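PDB 3HTN: putative DNA binding protein from Bacteroides thetaiotaomicron VPI-5482, which is of unknown function but binds metal ions, here nickel, through a plant and prokaryote conserved (PCC) domain, and may bind DNA. Local coordinates for residues K39-G44 / V125-E130; G44-I49 / G83-M88. All blocks are in the same frame, centred on the assembly; numbering follows the deposited sequence.

Contact 1 (K39-G44 / V125-E130); sequences KGILSG and VEDYSE
Ser43 ties the two segments together with two oxygens. Its carbonyl O accepts a hydrogen bond from Tyr128 N at 3.0 Å, nearly straight at 164°, although the N-H arrives from above the carbonyl plane. Its hydroxyl takes the crowded position between backbone N and carbonyl carbon (chi1 70°), and OG donates a short bond to Glu130 O at 2.6 Å. Asp127 works closer to home: OD1 accepts Ser129 N at 2.9 Å, an Asx turn that shapes the bend after the strand. The same carboxylate reaches the loop through water, one molecule joining OD1 to Leu42 N and another joining OD2 to Lys39 O.

Backbone and ring contacts meet at Gly44, which pairs with Asp127 as an antiparallel non-hydrogen-bonded pair. Gly44 CA sits 3.0 Å from Glu126 O in a CA-H...O contact, and a beta carbon here would clash with that oxygen. The same CA lies over the middle of the Tyr128 ring, 3.4 Å from its centroid and 13° off the normal, a CH-pi contact, while Ser43 OG lies at the ring edge. An alanine at Tyr128 removes the ring over Gly44 CA and the hydroxyl that shares a water with Gly44 O, and would probably leave the start of strand 44-52 less firmly held.

The apolar contribution is small: Ile41 CD1 meets Val125 CG1 at 3.7 Å, the two side chains crossing obliquely, and Ile41 CG2 lies beside Asp127 OD1.

Helix 28-39 ends in a Schellman motif at Gly40, and the loop after it leads into strand 44-52, next to strand 120-127. Strand 17-22 lies along the far side of strand 120-127, and Lys17 of the second subunit forms a salt bridge with Glu126.

Contact 2 (G44-I49 / G83-M88); sequences GSINGI and GNISSM. With SO4 (sulfate ion), chain G.
Gly44 O is held three ways: by Ile85 N at 2.9 Å, by a water that also bonds Tyr128 OH, and by a weaker CA-H...O contact from Asn84 CA. It belongs to an antiparallel pair of neighbouring strands in the large sheet of the PCC domain, their directions 149° apart. Gly44 and Ile85 form one hydrogen-bonded pair, closed by the longer bond from Gly44 N to Ile85 O at 3.2 Å. Two residues along, Ile46 and Gly83 make the next. Ile46 N reaches Gly83 O almost straight, 167°, whereas Gly83 N meets Ile46 O on a bent path, 135°, though in the carbonyl plane.

Between these pairs stand Ser45 and Asn84, the non-hydrogen-bonded pair, on the opposite face. Asn84 uses its amide beyond this contact: ND2 donates to Glu122 OE1 of the second subunit, and its backbone bonds to His95, a ligand of the nickel ion.

The other face carries the isoleucines. Ile85 CD1 leans across the backbone of Gly44, close enough that a beta carbon there would be tight. Further along strand 76-88, Ser87 OG donates to O4 of a sulfate, probably from the crystallisation liquor. Ile46 and Ile85 cross at about a right angle, with Ile46 CG1 3.8 Å from Ile85 CD1.

In the fold
Gly44 belongs to both contacts, so strand 44-52 is flanked by 120-127 in contact 1 and by 76-88 in contact 2. The centres of the two contacts are about 8 Å apart. A probable hydrogen bond from Glu126 N to Ser45 O, 2.9 Å, continues the sheet across the join. On one face Val125 CG1 packs on Ile85 CD1 at 3.7 Å; on the other, Tyr128 OH lies against Ser45 CB. The metal site is on the side of contact 2: side chain to side chain, Asn84 is about 3 Å from His95, and from the Asn84 side chain to the nickel ion is about 8 Å, whereas the glycine at Gly44 itself stands about 11 Å from the His95 side chain.

Contact 1 (K39-G44 / V125-E130)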
loop_
_atom_site.group_PDB
_atom_site.type_symbol
_atom_site.label_atom_id
_atom_site.label_comp_id
_atom_site.label_asym_id
_atom_site.label_seq_id
_atom_site.Cartn_x
_atom_site.Cartn_y
_atom_site.Cartn_z
ATOM N N LYS A 39 4.875 -21.871 7.339
ATOM C CA LYS A 39 5.516 -21.139 8.428
ATOM C C LYS A 39 4.641 -20.997 9.666
ATOM O O LYS A 39 5.088 -20.431 10.662
ATOM C CB LYS A 39 6.017 -19.776 7.942
ATOM C CG LYS A 39 7.073 -19.866 6.839
ATOM C CD LYS A 39 8.319 -20.603 7.340
ATOM C CE LYS A 39 9.426 -20.661 6.355
ATOM N NZ LYS A 39 10.582 -21.425 6.941
ATOM N N GLY A 40 3.444 -21.573 9.643
ATOM C CA GLY A 40 2.547 -21.545 10.794
ATOM C C GLY A 40 2.139 -20.146 11.201
ATOM O O GLY A 40 1.981 -19.873 12.388
ATOM N N ILE A 41 1.950 -19.258 10.221
ATOM C CA ILE A 41 1.654 -17.864 10.523
ATOM C C ILE A 41 0.175 -17.761 10.883
ATOM O O ILE A 41 -0.689 -18.111 10.095
ATOM C CB ILE A 41 1.986 -16.944 9.367
ATOM C CG1 ILE A 41 3.485 -17.013 9.075
ATOM C CG2 ILE A 41 1.596 -15.536 9.727
ATOM C CD1 ILE A 41 3.940 -16.201 7.887
ATOM N N LEU A 42 -0.086 -17.300 12.095
ATOM C CA LEU A 42 -1.447 -17.224 12.618
ATOM C C LEU A 42 -2.151 -15.938 12.219
ATOM O O LEU A 42 -3.366 -15.929 12.019
ATOM C CB LEU A 42 -1.392 -17.339 14.145
ATOM C CG LEU A 42 -0.711 -18.583 14.717
ATOM C CD1 LEU A 42 -0.657 -18.482 16.222
ATOM C CD2 LEU A 42 -1.472 -19.813 14.257
ATOM N N SER A 43 -1.382 -14.852 12.176
ATOM C CA SER A 43 -1.866 -13.559 11.735
ATOM C C SER A 43 -0.676 -12.739 11.285
ATOM O O SER A 43 0.482 -13.064 11.603
ATOM C CB SER A 43 -2.657 -12.829 12.824
ATOM O OG SER A 43 -1.811 -12.401 13.873
ATOM N N GLY A 44 -0.967 -11.694 10.514
ATOM C CA GLY A 44 0.098 -10.913 9.925
ATOM C C GLY A 44 -0.384 -10.079 8.776
ATOM O O GLY A 44 -1.572 -9.913 8.572
ATOM N N VAL A 125 5.977 -10.553 3.979
ATOM C CA VAL A 125 4.985 -11.193 4.867
ATOM C C VAL A 125 5.448 -10.959 6.289
ATOM O O VAL A 125 6.550 -11.398 6.635
ATOM C CB VAL A 125 4.855 -12.677 4.615
ATOM C CG1 VAL A 125 3.837 -13.324 5.599
ATOM C CG2 VAL A 125 4.463 -12.949 3.183
ATOM N N GLU A 126 4.669 -10.222 7.074
ATOM C CA GLU A 126 4.974 -10.007 8.477
ATOM C C GLU A 126 4.177 -10.999 9.296
ATOM O O GLU A 126 2.986 -11.165 9.075
ATOM C CB GLU A 126 4.626 -8.608 8.942
ATOM C CG GLU A 126 5.053 -8.366 10.391
ATOM C CD GLU A 126 4.844 -6.947 10.866
ATOM O OE1 GLU A 126 4.514 -6.070 10.035
ATOM O OE2 GLU A 126 5.005 -6.716 12.086
ATOM N N ASP A 127 4.850 -11.608 10.257
ATOM C CA ASP A 127 4.263 -12.574 11.174
ATOM C C ASP A 127 4.045 -11.882 12.522
ATOM O O ASP A 127 4.999 -11.428 13.147
ATOM C CB ASP A 127 5.221 -13.742 11.318
ATOM C CG ASP A 127 4.713 -14.822 12.225
ATOM O OD1 ASP A 127 3.585 -14.778 12.739
ATOM O OD2 ASP A 127 5.516 -15.763 12.450
ATOM N N TYR A 128 2.781 -11.759 12.931
ATOM C CA TYR A 128 2.448 -11.163 14.217
ATOM C C TYR A 128 2.632 -12.102 15.401
ATOM O O TYR A 128 2.623 -11.631 16.520
ATOM C CB TYR A 128 1.014 -10.654 14.244
ATOM C CG TYR A 128 0.668 -9.581 13.238
ATOM C CD1 TYR A 128 1.614 -8.701 12.730
ATOM C CD2 TYR A 128 -0.655 -9.390 12.851
ATOM C CE1 TYR A 128 1.258 -7.708 11.825
ATOM C CE2 TYR A 128 -1.009 -8.410 11.966
ATOM C CZ TYR A 128 -0.054 -7.577 11.459
ATOM O OH TYR A 128 -0.417 -6.600 10.581
ATOM N N SER A 129 2.769 -13.406 15.163
ATOM C CA SER A 129 2.916 -14.382 16.245
ATOM C C SER A 129 1.763 -14.347 17.247
ATOM O O SER A 129 1.968 -14.592 18.439
ATOM C CB SER A 129 4.270 -14.195 16.976
ATOM O OG SER A 129 5.344 -14.365 16.092
ATOM N N GLU A 130 0.564 -14.044 16.776
ATOM C CA GLU A 130 -0.628 -13.976 17.624
ATOM C C GLU A 130 -1.823 -14.478 16.833
ATOM O O GLU A 130 -1.886 -14.310 15.626
ATOM C CB GLU A 130 -0.944 -12.542 18.021
ATOM C CG GLU A 130 0.087 -11.819 18.836
ATOM C CD GLU A 130 0.082 -12.185 20.292
ATOM O OE1 GLU A 130 -0.681 -13.093 20.690
ATOM O OE2 GLU A 130 0.849 -11.546 21.044
HETATM O O HOH W 1 6.683 -17.853 11.188
HETATM O O HOH W 2 2.119 -16.591 13.793
HETATM O O HOH W 3 -2.913 -7.180 9.481
#

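Contact 2 (G44-I49 / G83-M88)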
loop_
_atom_site.group_PDB
_atom_site.type_symbol
_atom_site.label_atom_id
_atom_site.label_comp_id
_atom_site.label_asym_id
_atom_site.label_seq_id
_atom_site.Cartn_x
_atom_site.Cartn_y
_atom_site.Cartn_z
ATOM N N GLY A 44 -0.967 -11.694 10.514
ATOM C CA GLY A 44 0.098 -10.913 9.925
ATOM C C GLY A 44 -0.384 -10.079 8.776
ATOM O O GLY A 44 -1.572 -9.913 8.572
ATOM N N SER A 45 0.561 -9.588 7.988
ATOM C CA SER A 45 0.251 -8.752 6.844
ATOM C C SER A 45 1.046 -9.198 5.654
ATOM O O SER A 45 2.078 -9.851 5.792
ATOM C CB SER A 45 0.580 -7.307 7.161
ATOM O OG SER A 45 1.973 -7.168 7.312
ATOM N N ILE A 46 0.542 -8.862 4.467
ATOM C CA ILE A 46 1.215 -9.178 3.221
ATOM C C ILE A 46 1.129 -7.939 2.355
ATOM O O ILE A 46 0.072 -7.335 2.259
ATOM C CB ILE A 46 0.547 -10.373 2.482
ATOM C CG1 ILE A 46 0.521 -11.638 3.338
ATOM C CG2 ILE A 46 1.252 -10.623 1.112
ATOM C CD1 ILE A 46 -0.170 -12.859 2.703
ATOM N N ASN A 47 2.241 -7.579 1.732
ATOM C CA ASN A 47 2.337 -6.422 0.868
ATOM C C ASN A 47 3.361 -6.712 -0.196
ATOM O O ASN A 47 4.395 -7.279 0.090
ATOM C CB ASN A 47 2.812 -5.232 1.655
ATOM C CG ASN A 47 1.799 -4.762 2.636
ATOM O OD1 ASN A 47 0.831 -4.088 2.250
ATOM N ND2 ASN A 47 1.983 -5.107 3.928
ATOM N N GLY A 48 3.095 -6.324 -1.432
ATOM C CA GLY A 48 4.108 -6.418 -2.445
ATOM C C GLY A 48 3.733 -6.011 -3.840
ATOM O O GLY A 48 2.698 -5.360 -4.058
ATOM N N ILE A 49 4.616 -6.372 -4.771
ATOM C CA ILE A 49 4.555 -5.940 -6.162
ATOM C C ILE A 49 5.028 -7.078 -7.050
ATOM O O ILE A 49 5.630 -8.069 -6.586
ATOM C CB ILE A 49 5.408 -4.640 -6.396
ATOM C CG1 ILE A 49 6.888 -4.848 -6.016
ATOM C CG2 ILE A 49 4.831 -3.463 -5.635
ATOM C CD1 ILE A 49 7.815 -3.717 -6.483
ATOM N N GLY A 83 -2.824 -6.843 2.095
ATOM C CA GLY A 83 -3.738 -7.686 2.769
ATOM C C GLY A 83 -3.276 -8.159 4.094
ATOM O O GLY A 83 -2.240 -7.743 4.610
ATOM N N ASN A 84 -4.098 -9.042 4.638
ATOM C CA ASN A 84 -3.855 -9.526 5.974
ATOM C C ASN A 84 -4.038 -11.028 6.106
ATOM O O ASN A 84 -4.616 -11.670 5.236
ATOM C CB ASN A 84 -4.674 -8.697 6.975
ATOM C CG ASN A 84 -6.146 -8.740 6.707
ATOM O OD1 ASN A 84 -6.693 -9.813 6.605
ATOM N ND2 ASN A 84 -6.798 -7.568 6.595
ATOM N N ILE A 85 -3.513 -11.564 7.207
ATOM C CA ILE A 85 -3.505 -12.970 7.487
ATOM C C ILE A 85 -4.209 -13.127 8.807
ATOM O O ILE A 85 -4.014 -12.332 9.742
ATOM C CB ILE A 85 -2.056 -13.515 7.678
ATOM C CG1 ILE A 85 -1.177 -13.201 6.452
ATOM C CG2 ILE A 85 -2.071 -15.009 7.994
ATOM C CD1 ILE A 85 0.319 -13.238 6.744
ATOM N N SER A 86 -5.024 -14.174 8.885
ATOM C CA SER A 86 -5.735 -14.536 10.102
ATOM C C SER A 86 -6.000 -16.030 9.993
ATOM O O SER A 86 -5.429 -16.690 9.116
ATOM C CB SER A 86 -7.017 -13.683 10.236
ATOM O OG SER A 86 -7.842 -13.755 9.089
ATOM N N SER A 87 -6.840 -16.583 10.867
ATOM C CA SER A 87 -7.249 -17.977 10.727
ATOM C C SER A 87 -8.767 -18.091 10.708
ATOM O O SER A 87 -9.482 -17.251 11.262
ATOM C CB SER A 87 -6.695 -18.862 11.851
ATOM O OG SER A 87 -7.130 -18.386 13.109
HETATM N N MSE A 88 -9.235 -19.123 10.017
HETATM C CA MSE A 88 -10.641 -19.476 9.999
HETATM C C MSE A 88 -10.783 -20.974 9.750
HETATM O O MSE A 88 -10.088 -21.528 8.898
HETATM C CB MSE A 88 -11.340 -18.668 8.914
HETATM C CG MSE A 88 -12.811 -18.786 8.891
HETATM SE SE MSE A 88 -13.622 -17.332 7.877
HETATM C CE MSE A 88 -15.145 -17.440 8.960
HETATM S S SO4 G . -9.965 -20.862 13.620
HETATM O O1 SO4 G . -11.431 -20.961 13.374
HETATM O O2 SO4 G . -9.250 -21.597 12.545
HETATM O O3 SO4 G . -9.623 -21.482 14.900
HETATM O O4 SO4 G . -9.562 -19.466 13.798
#